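PDB 7KV1: SusD family protein from Bacteroides uniformis, which probably binds beta-glucan at the cell surface as a SusD-like glycan-binding protein of a human gut bacterium. Local coordinates for residues A[46-51]-A[225-230]; A[128-133]-A[143-148]. All coordinates share one frame; numbering follows the deposited sequence.

Interaction 1: residues A[46-51]-A[225-230]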
ATOM      1  N   HIS A  46       2.954  -6.326  30.321  1.00 51.42           N
ATOM      2  CA  HIS A  46       2.157  -7.358  29.597  1.00 51.55           C
ATOM      3  C   HIS A  46       1.271  -6.668  28.533  1.00 48.21           C
ATOM      4  O   HIS A  46       1.314  -7.080  27.366  1.00 41.36           O
ATOM      5  CB  HIS A  46       1.378  -8.253  30.580  1.00 50.85           C
ATOM      6  N   ILE A  47       0.531  -5.623  28.899  1.00 44.58           N
ATOM      7  CA  ILE A  47      -0.290  -4.824  27.940  1.00 47.29           C
ATOM      8  C   ILE A  47       0.588  -4.400  26.745  1.00 46.87           C
ATOM      9  O   ILE A  47       0.145  -4.574  25.581  1.00 42.23           O
ATOM     10  CB  ILE A  47      -0.955  -3.629  28.651  1.00 48.94           C
ATOM     11  CG1 ILE A  47      -2.083  -4.100  29.576  1.00 51.51           C
ATOM     12  CG2 ILE A  47      -1.443  -2.587  27.655  1.00 47.22           C
ATOM     13  CD1 ILE A  47      -3.374  -4.394  28.864  1.00 54.95           C
ATOM     14  N   GLN A  48       1.802  -3.908  26.996  1.00 42.75           N
ATOM     15  CA  GLN A  48       2.744  -3.504  25.915  1.00 43.52           C
ATOM     16  C   GLN A  48       3.077  -4.728  25.051  1.00 43.21           C
ATOM     17  O   GLN A  48       3.209  -4.555  23.835  1.00 40.72           O
ATOM     18  CB  GLN A  48       4.019  -2.856  26.467  1.00 44.24           C
ATOM     19  CG  GLN A  48       3.868  -1.393  26.870  1.00 44.21           C
ATOM     20  CD  GLN A  48       5.139  -0.619  26.583  1.00 51.84           C
ATOM     21  OE1 GLN A  48       5.150   0.349  25.821  1.00 57.59           O
ATOM     22  NE2 GLN A  48       6.243  -1.072  27.160  1.00 59.18           N
ATOM     23  N   GLU A  49       3.200  -5.922  25.640  1.00 41.91           N
ATOM     24  CA  GLU A  49       3.511  -7.151  24.868  1.00 45.34           C
ATOM     25  C   GLU A  49       2.346  -7.421  23.915  1.00 40.06           C
ATOM     26  O   GLU A  49       2.605  -7.628  22.743  1.00 37.26           O
ATOM     27  CB  GLU A  49       3.784  -8.356  25.770  1.00 48.40           C
ATOM     28  CG  GLU A  49       5.210  -8.407  26.303  1.00 53.72           C
ATOM     29  CD  GLU A  49       5.378  -9.208  27.594  1.00 61.96           C
ATOM     30  OE1 GLU A  49       4.496 -10.055  27.894  1.00 53.99           O
ATOM     31  OE2 GLU A  49       6.380  -8.967  28.316  1.00 66.64           O
ATOM     32  N   ALA A  50       1.113  -7.392  24.422  1.00 35.60           N
ATOM     33  CA  ALA A  50      -0.114  -7.566  23.619  1.00 35.38           C
ATOM     34  C   ALA A  50      -0.193  -6.492  22.505  1.00 34.24           C
ATOM     35  O   ALA A  50      -0.638  -6.836  21.397  1.00 31.53           O
ATOM     36  CB  ALA A  50      -1.316  -7.530  24.521  1.00 33.17           C
ATOM     37  N   LEU A  51       0.229  -5.247  22.774  1.00 29.17           N
ATOM     38  CA  LEU A  51       0.236  -4.181  21.745  1.00 31.21           C
ATOM     39  C   LEU A  51       1.252  -4.535  20.652  1.00 30.56           C
ATOM     40  O   LEU A  51       0.861  -4.512  19.448  1.00 31.91           O
ATOM     41  CB  LEU A  51       0.506  -2.819  22.370  1.00 32.68           C
ATOM     42  CG  LEU A  51       0.486  -1.637  21.399  1.00 31.15           C
ATOM     43  CD1 LEU A  51      -0.841  -1.523  20.654  1.00 31.57           C
ATOM     44  CD2 LEU A  51       0.768  -0.349  22.147  1.00 33.55           C
ATOM     45  N   LEU A 225       9.904   4.571  16.175  1.00 34.11           N
ATOM     46  CA  LEU A 225       9.462   4.821  14.773  1.00 36.40           C
ATOM     47  C   LEU A 225       8.897   3.502  14.235  1.00 32.68           C
ATOM     48  O   LEU A 225       9.520   2.480  14.460  1.00 35.74           O
ATOM     49  CB  LEU A 225      10.634   5.371  13.945  1.00 37.58           C
ATOM     50  CG  LEU A 225      10.942   6.848  14.192  1.00 35.67           C
ATOM     51  CD1 LEU A 225      12.158   7.303  13.406  1.00 38.95           C
ATOM     52  CD2 LEU A 225       9.745   7.727  13.862  1.00 34.04           C
ATOM     53  N   GLY A 226       7.713   3.523  13.622  1.00 33.82           N
ATOM     54  CA  GLY A 226       6.957   2.315  13.219  1.00 28.46           C
ATOM     55  C   GLY A 226       5.618   2.258  13.932  1.00 25.78           C
ATOM     56  O   GLY A 226       4.666   1.678  13.384  1.00 26.06           O
ATOM     57  N   ARG A 227       5.510   2.848  15.122  1.00 23.57           N
ATOM     58  CA  ARG A 227       4.187   2.992  15.776  1.00 24.79           C
ATOM     59  C   ARG A 227       3.285   3.778  14.832  1.00 24.63           C
ATOM     60  O   ARG A 227       3.772   4.575  14.039  1.00 24.21           O
ATOM     61  CB  ARG A 227       4.231   3.646  17.152  1.00 26.22           C
ATOM     62  CG  ARG A 227       4.842   2.748  18.224  1.00 29.06           C
ATOM     63  CD  ARG A 227       4.706   3.262  19.661  1.00 30.20           C
ATOM     64  NE  ARG A 227       5.462   2.361  20.529  1.00 33.72           N
ATOM     65  CZ  ARG A 227       5.015   1.204  21.035  1.00 38.51           C
ATOM     66  NH1 ARG A 227       3.777   0.787  20.837  1.00 37.66           N
ATOM     67  NH2 ARG A 227       5.821   0.455  21.763  1.00 41.78           N
ATOM     68  N   VAL A 228       1.990   3.574  14.956  1.00 24.29           N
ATOM     69  CA  VAL A 228       1.018   4.402  14.206  1.00 23.18           C
ATOM     70  C   VAL A 228       0.908   5.735  14.915  1.00 23.57           C
ATOM     71  O   VAL A 228       1.146   5.783  16.156  1.00 23.37           O
ATOM     72  CB  VAL A 228      -0.307   3.658  14.046  1.00 21.88           C
ATOM     73  CG1 VAL A 228      -0.032   2.371  13.296  1.00 21.85           C
ATOM     74  CG2 VAL A 228      -1.018   3.374  15.378  1.00 22.98           C
ATOM     75  N   THR A 229       0.593   6.758  14.136  1.00 21.17           N
ATOM     76  CA  THR A 229       0.630   8.181  14.528  1.00 22.43           C
ATOM     77  C   THR A 229      -0.632   8.871  14.018  1.00 21.49           C
ATOM     78  O   THR A 229      -1.373   8.299  13.187  1.00 21.87           O
ATOM     79  CB  THR A 229       1.886   8.877  14.000  1.00 21.64           C
ATOM     80  OG1 THR A 229       1.819   8.773  12.583  1.00 24.85           O
ATOM     81  CG2 THR A 229       3.181   8.269  14.507  1.00 20.34           C
ATOM     82  N   GLN A 230      -0.865  10.081  14.493  1.00 20.11           N
ATOM     83  CA  GLN A 230      -2.000  10.883  14.029  1.00 20.71           C
ATOM     84  C   GLN A 230      -1.774  11.177  12.536  1.00 21.25           C
ATOM     85  O   GLN A 230      -2.756  11.215  11.791  1.00 21.38           O
ATOM     86  CB  GLN A 230      -2.119  12.109  14.916  1.00 21.67           C
ATOM     87  CG  GLN A 230      -3.355  12.923  14.626  1.00 22.16           C
ATOM     88  CD  GLN A 230      -4.566  12.396  15.329  1.00 24.80           C
ATOM     89  OE1 GLN A 230      -4.621  11.224  15.714  1.00 25.05           O
ATOM     90  NE2 GLN A 230      -5.550  13.273  15.474  1.00 26.60           N
TER
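With CG anti to its carbonyl carbon (chi1 -71°) and the chain extended from CG to NE, Arg-227 carries its guanidinium from the loop to Leu-51, whose own CG lies anti to the backbone N (chi1 -178°), a rotamer that presents CD2 to NH1 of the arginine. The long arm is needed, since the CA atoms of Leu-51 and Arg-227 stay 10.1 Å apart. Only the guanidinium arrives: NH1 of Arg-227 comes to 3.5 Å from CD2 of Leu-51, an apolar neighbour met obliquely to the guanidinium plane, and lies 4.1 Å from CG of the same leucine. Gln-48, one helical turn earlier, bends at chi2 and turns its amide almost parallel to the guanidinium, the planes 10° apart. Its OE1 remains 4.1 Å from NH2 of Arg-227, too far for a hydrogen bond. The polar hold on the arginine comes from outside these segments: NH1 bonds to Gln-147 OE1, and NE weakly to Gln-224 OE1. The contact brings the loop before helix 230-244 up to helix 44-55, whose Ile-52 and Tyr-55 also touch Arg-227, while helix 138-162 adjoins both, Leu-51 touching its Gln-147 and Val-228 its Leu-150.

Interaction 2: residues A[128-133]-A[143-148]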
ATOM      1  N   LYS A 128      -9.769  -5.503  25.034  1.00 42.02           N
ATOM      2  CA  LYS A 128     -10.405  -6.213  26.184  1.00 43.20           C
ATOM      3  C   LYS A 128      -9.526  -6.038  27.432  1.00 41.69           C
ATOM      4  O   LYS A 128     -10.050  -5.565  28.446  1.00 47.43           O
ATOM      5  CB  LYS A 128     -10.625  -7.695  25.858  1.00 47.84           C
ATOM      6  CG  LYS A 128     -11.372  -8.486  26.926  1.00 51.97           C
ATOM      7  CD  LYS A 128     -11.686  -9.924  26.530  1.00 59.50           C
ATOM      8  CE  LYS A 128     -10.480 -10.839  26.619  1.00 63.79           C
ATOM      9  NZ  LYS A 128     -10.842 -12.246  26.324  1.00 65.14           N
ATOM     10  N   TYR A 129      -8.228  -6.360  27.330  1.00 41.75           N
ATOM     11  CA  TYR A 129      -7.226  -6.334  28.426  1.00 43.44           C
ATOM     12  C   TYR A 129      -7.098  -4.935  29.048  1.00 47.32           C
ATOM     13  O   TYR A 129      -6.701  -4.889  30.236  1.00 49.07           O
ATOM     14  CB  TYR A 129      -5.821  -6.764  27.985  1.00 42.23           C
ATOM     15  CG  TYR A 129      -5.698  -8.112  27.312  1.00 46.61           C
ATOM     16  CD1 TYR A 129      -6.675  -9.090  27.448  1.00 49.26           C
ATOM     17  CD2 TYR A 129      -4.586  -8.420  26.538  1.00 45.03           C
ATOM     18  CE1 TYR A 129      -6.571 -10.315  26.808  1.00 49.33           C
ATOM     19  CE2 TYR A 129      -4.463  -9.643  25.896  1.00 49.55           C
ATOM     20  CZ  TYR A 129      -5.457 -10.602  26.039  1.00 51.64           C
ATOM     21  OH  TYR A 129      -5.366 -11.811  25.409  1.00 48.63           O
ATOM     22  N   LEU A 130      -7.383  -3.847  28.320  1.00 44.72           N
ATOM     23  CA  LEU A 130      -7.076  -2.473  28.807  1.00 48.74           C
ATOM     24  C   LEU A 130      -7.908  -2.104  30.043  1.00 54.25           C
ATOM     25  O   LEU A 130      -7.395  -1.312  30.844  1.00 58.61           O
ATOM     26  CB  LEU A 130      -7.261  -1.438  27.694  1.00 47.59           C
ATOM     27  CG  LEU A 130      -6.058  -1.269  26.764  1.00 48.16           C
ATOM     28  CD1 LEU A 130      -6.363  -0.256  25.673  1.00 51.36           C
ATOM     29  CD2 LEU A 130      -4.809  -0.844  27.525  1.00 48.10           C
ATOM     30  N   ASP A 131      -9.122  -2.634  30.225  1.00 62.92           N
ATOM     31  CA  ASP A 131      -9.916  -2.362  31.463  1.00 74.11           C
ATOM     32  C   ASP A 131      -9.413  -3.241  32.633  1.00 71.74           C
ATOM     33  O   ASP A 131      -9.515  -2.792  33.786  1.00 70.73           O
ATOM     34  CB  ASP A 131     -11.424  -2.476  31.213  1.00 75.67           C
ATOM     35  CG  ASP A 131     -11.853  -3.834  30.699  1.00 79.40           C
ATOM     36  OD1 ASP A 131     -11.604  -4.838  31.411  1.00 87.90           O
ATOM     37  OD2 ASP A 131     -12.403  -3.880  29.579  1.00 78.62           O
ATOM     38  N   TRP A 132      -8.857  -4.427  32.359  1.00 66.95           N
ATOM     39  CA  TRP A 132      -8.229  -5.311  33.374  1.00 61.51           C
ATOM     40  C   TRP A 132      -6.813  -4.810  33.723  1.00 65.00           C
ATOM     41  O   TRP A 132      -6.150  -5.455  34.540  1.00 65.99           O
ATOM     42  CB  TRP A 132      -8.247  -6.766  32.881  1.00 60.72           C
ATOM     43  N   GLY A 133      -6.349  -3.692  33.151  1.00 68.20           N
ATOM     44  CA  GLY A 133      -5.047  -3.079  33.491  1.00 65.45           C
ATOM     45  C   GLY A 133      -5.166  -2.207  34.730  1.00 73.24           C
ATOM     46  O   GLY A 133      -5.990  -1.276  34.703  1.00 82.61           O
ATOM     47  N   LEU A 143      -3.242   5.988  24.872  1.00 29.67           N
ATOM     48  CA  LEU A 143      -2.223   5.756  23.816  1.00 33.12           C
ATOM     49  C   LEU A 143      -2.315   4.309  23.320  1.00 32.72           C
ATOM     50  O   LEU A 143      -2.318   4.133  22.076  1.00 30.24           O
ATOM     51  CB  LEU A 143      -0.816   6.070  24.319  1.00 34.03           C
ATOM     52  CG  LEU A 143      -0.366   7.524  24.168  1.00 43.34           C
ATOM     53  CD1 LEU A 143       1.095   7.666  24.583  1.00 49.04           C
ATOM     54  CD2 LEU A 143      -0.548   8.017  22.738  1.00 46.42           C
ATOM     55  N   TYR A 144      -2.362   3.313  24.220  1.00 28.90           N
ATOM     56  CA  TYR A 144      -2.405   1.877  23.821  1.00 29.72           C
ATOM     57  C   TYR A 144      -3.709   1.617  23.051  1.00 26.48           C
ATOM     58  O   TYR A 144      -3.674   0.974  21.993  1.00 29.34           O
ATOM     59  CB  TYR A 144      -2.275   0.912  25.006  1.00 31.02           C
ATOM     60  CG  TYR A 144      -1.033   1.060  25.854  1.00 35.35           C
ATOM     61  CD1 TYR A 144       0.187   1.463  25.328  1.00 37.92           C
ATOM     62  CD2 TYR A 144      -1.084   0.774  27.210  1.00 38.59           C
ATOM     63  CE1 TYR A 144       1.318   1.591  26.120  1.00 39.60           C
ATOM     64  CE2 TYR A 144       0.030   0.910  28.021  1.00 38.96           C
ATOM     65  CZ  TYR A 144       1.236   1.321  27.480  1.00 42.57           C
ATOM     66  OH  TYR A 144       2.322   1.437  28.306  1.00 42.43           O
ATOM     67  N   GLU A 145      -4.807   2.173  23.556  1.00 24.28           N
ATOM     68  CA  GLU A 145      -6.167   2.035  23.003  1.00 27.25           C
ATOM     69  C   GLU A 145      -6.200   2.572  21.570  1.00 26.95           C
ATOM     70  O   GLU A 145      -6.684   1.872  20.679  1.00 23.90           O
ATOM     71  CB  GLU A 145      -7.179   2.846  23.800  1.00 28.52           C
ATOM     72  CG  GLU A 145      -8.560   2.745  23.221  1.00 28.83           C
ATOM     73  CD  GLU A 145      -9.600   3.637  23.849  1.00 32.28           C
ATOM     74  OE1 GLU A 145      -9.320   4.231  24.892  1.00 38.63           O
ATOM     75  OE2 GLU A 145     -10.665   3.742  23.272  1.00 32.79           O
ATOM     76  N   MET A 146      -5.731   3.797  21.376  1.00 25.53           N
ATOM     77  CA  MET A 146      -5.840   4.459  20.061  1.00 25.82           C
ATOM     78  C   MET A 146      -4.891   3.778  19.072  1.00 23.66           C
ATOM     79  O   MET A 146      -5.260   3.687  17.902  1.00 26.69           O
ATOM     80  CB  MET A 146      -5.581   5.956  20.189  1.00 24.98           C
ATOM     81  CG  MET A 146      -6.755   6.689  20.860  1.00 25.96           C
ATOM     82  SD  MET A 146      -8.437   6.088  20.468  1.00 27.60           S
ATOM     83  CE  MET A 146      -9.421   6.899  21.732  1.00 30.44           C
ATOM     84  N   GLN A 147      -3.738   3.279  19.512  1.00 23.95           N
ATOM     85  CA  GLN A 147      -2.829   2.526  18.612  1.00 24.00           C
ATOM     86  C   GLN A 147      -3.545   1.244  18.156  1.00 25.04           C
ATOM     87  O   GLN A 147      -3.557   0.940  16.942  1.00 23.89           O
ATOM     88  CB  GLN A 147      -1.498   2.213  19.283  1.00 24.32           C
ATOM     89  CG  GLN A 147      -0.507   3.359  19.311  1.00 23.49           C
ATOM     90  CD  GLN A 147       0.698   2.968  20.134  1.00 26.47           C
ATOM     91  OE1 GLN A 147       1.575   2.252  19.676  1.00 25.98           O
ATOM     92  NE2 GLN A 147       0.747   3.447  21.364  1.00 25.21           N
ATOM     93  N   ALA A 148      -4.169   0.519  19.075  1.00 23.38           N
ATOM     94  CA  ALA A 148      -4.870  -0.735  18.728  1.00 24.58           C
ATOM     95  C   ALA A 148      -6.027  -0.420  17.771  1.00 22.84           C
ATOM     96  O   ALA A 148      -6.233  -1.188  16.799  1.00 21.09           O
ATOM     97  CB  ALA A 148      -5.347  -1.447  19.973  1.00 25.09           C
TER
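Leu-130 carries this contact, its side chain aimed from segment 128-133 at the flank of helix 138-162. From CB the chain sets CG anti to the carbonyl carbon, beside the backbone N (chi1 -84°), and at CG it forks, so that the two methyls meet successive residues of the facing helix. CD1 comes down on the backbone of Glu-145, 3.5 Å from its CA and 3.6 Å from its N, and also touches the side chain, with CB of Glu-145 at 3.7 Å. CD2 goes to Tyr-144 instead. There it lies 4.0 Å from CB and 4.1 Å from CD2 of the tyrosine, at the ring edge and near the ring plane, the two side chains crossing at about a right angle. The rest of the ring packs on Ile-47, Gln-48 and Leu-51 of helix 44-55.

Of the Glu-145 side chain, CB alone comes close to the leucine; the nearer approach is to its backbone. Beyond CB the extended chain leaves the leucine behind, and its carboxylate forms salt bridges with Lys-142 through OE1 and with Arg-149 through OE2, so the charge is engaged along its own helix and not by the apolar contact. An alanine in place of Leu-130 would remove both methyls and would probably open a gap against the Glu-145 backbone, leaving the Tyr-144 ring edge with Ile-47 but without the leucine methyl beside it.

Leu-127 and Leu-126 of helix 110-129 extend the same interface, Leu-127 touching Glu-145 and both touching Ala-148. Two consecutive helices joined by a short connection and packed antiparallel, as this pairing of residues implies, largely through leucines, form a helical hairpin, an arrangement consistent with the tetratricopeptide-like helical scaffold of SusD-family proteins.

The two contacts share no element: interaction 1 sets helix 44-55 against the loop before helix 230-244, whereas interaction 2 joins segment 128-133 to helix 138-162. Interaction 2 is the more buried, wholly apolar across its two segments and local in sequence; interaction 1 is partly buried, spans 174 residues and places a guanidinium beside a leucine. Their centres lie 10 Å apart, and interaction 2 is nested within the chain loop that interaction 1 closes. Tyr-144 and Gln-147 of helix 138-162 reach across to interaction 1, the latter through the polar bridge already noted. On the apolar side, CD1 of Ile-47 lies 3.5 Å from CB of Tyr-129, tying helix 44-55 to segment 128-133.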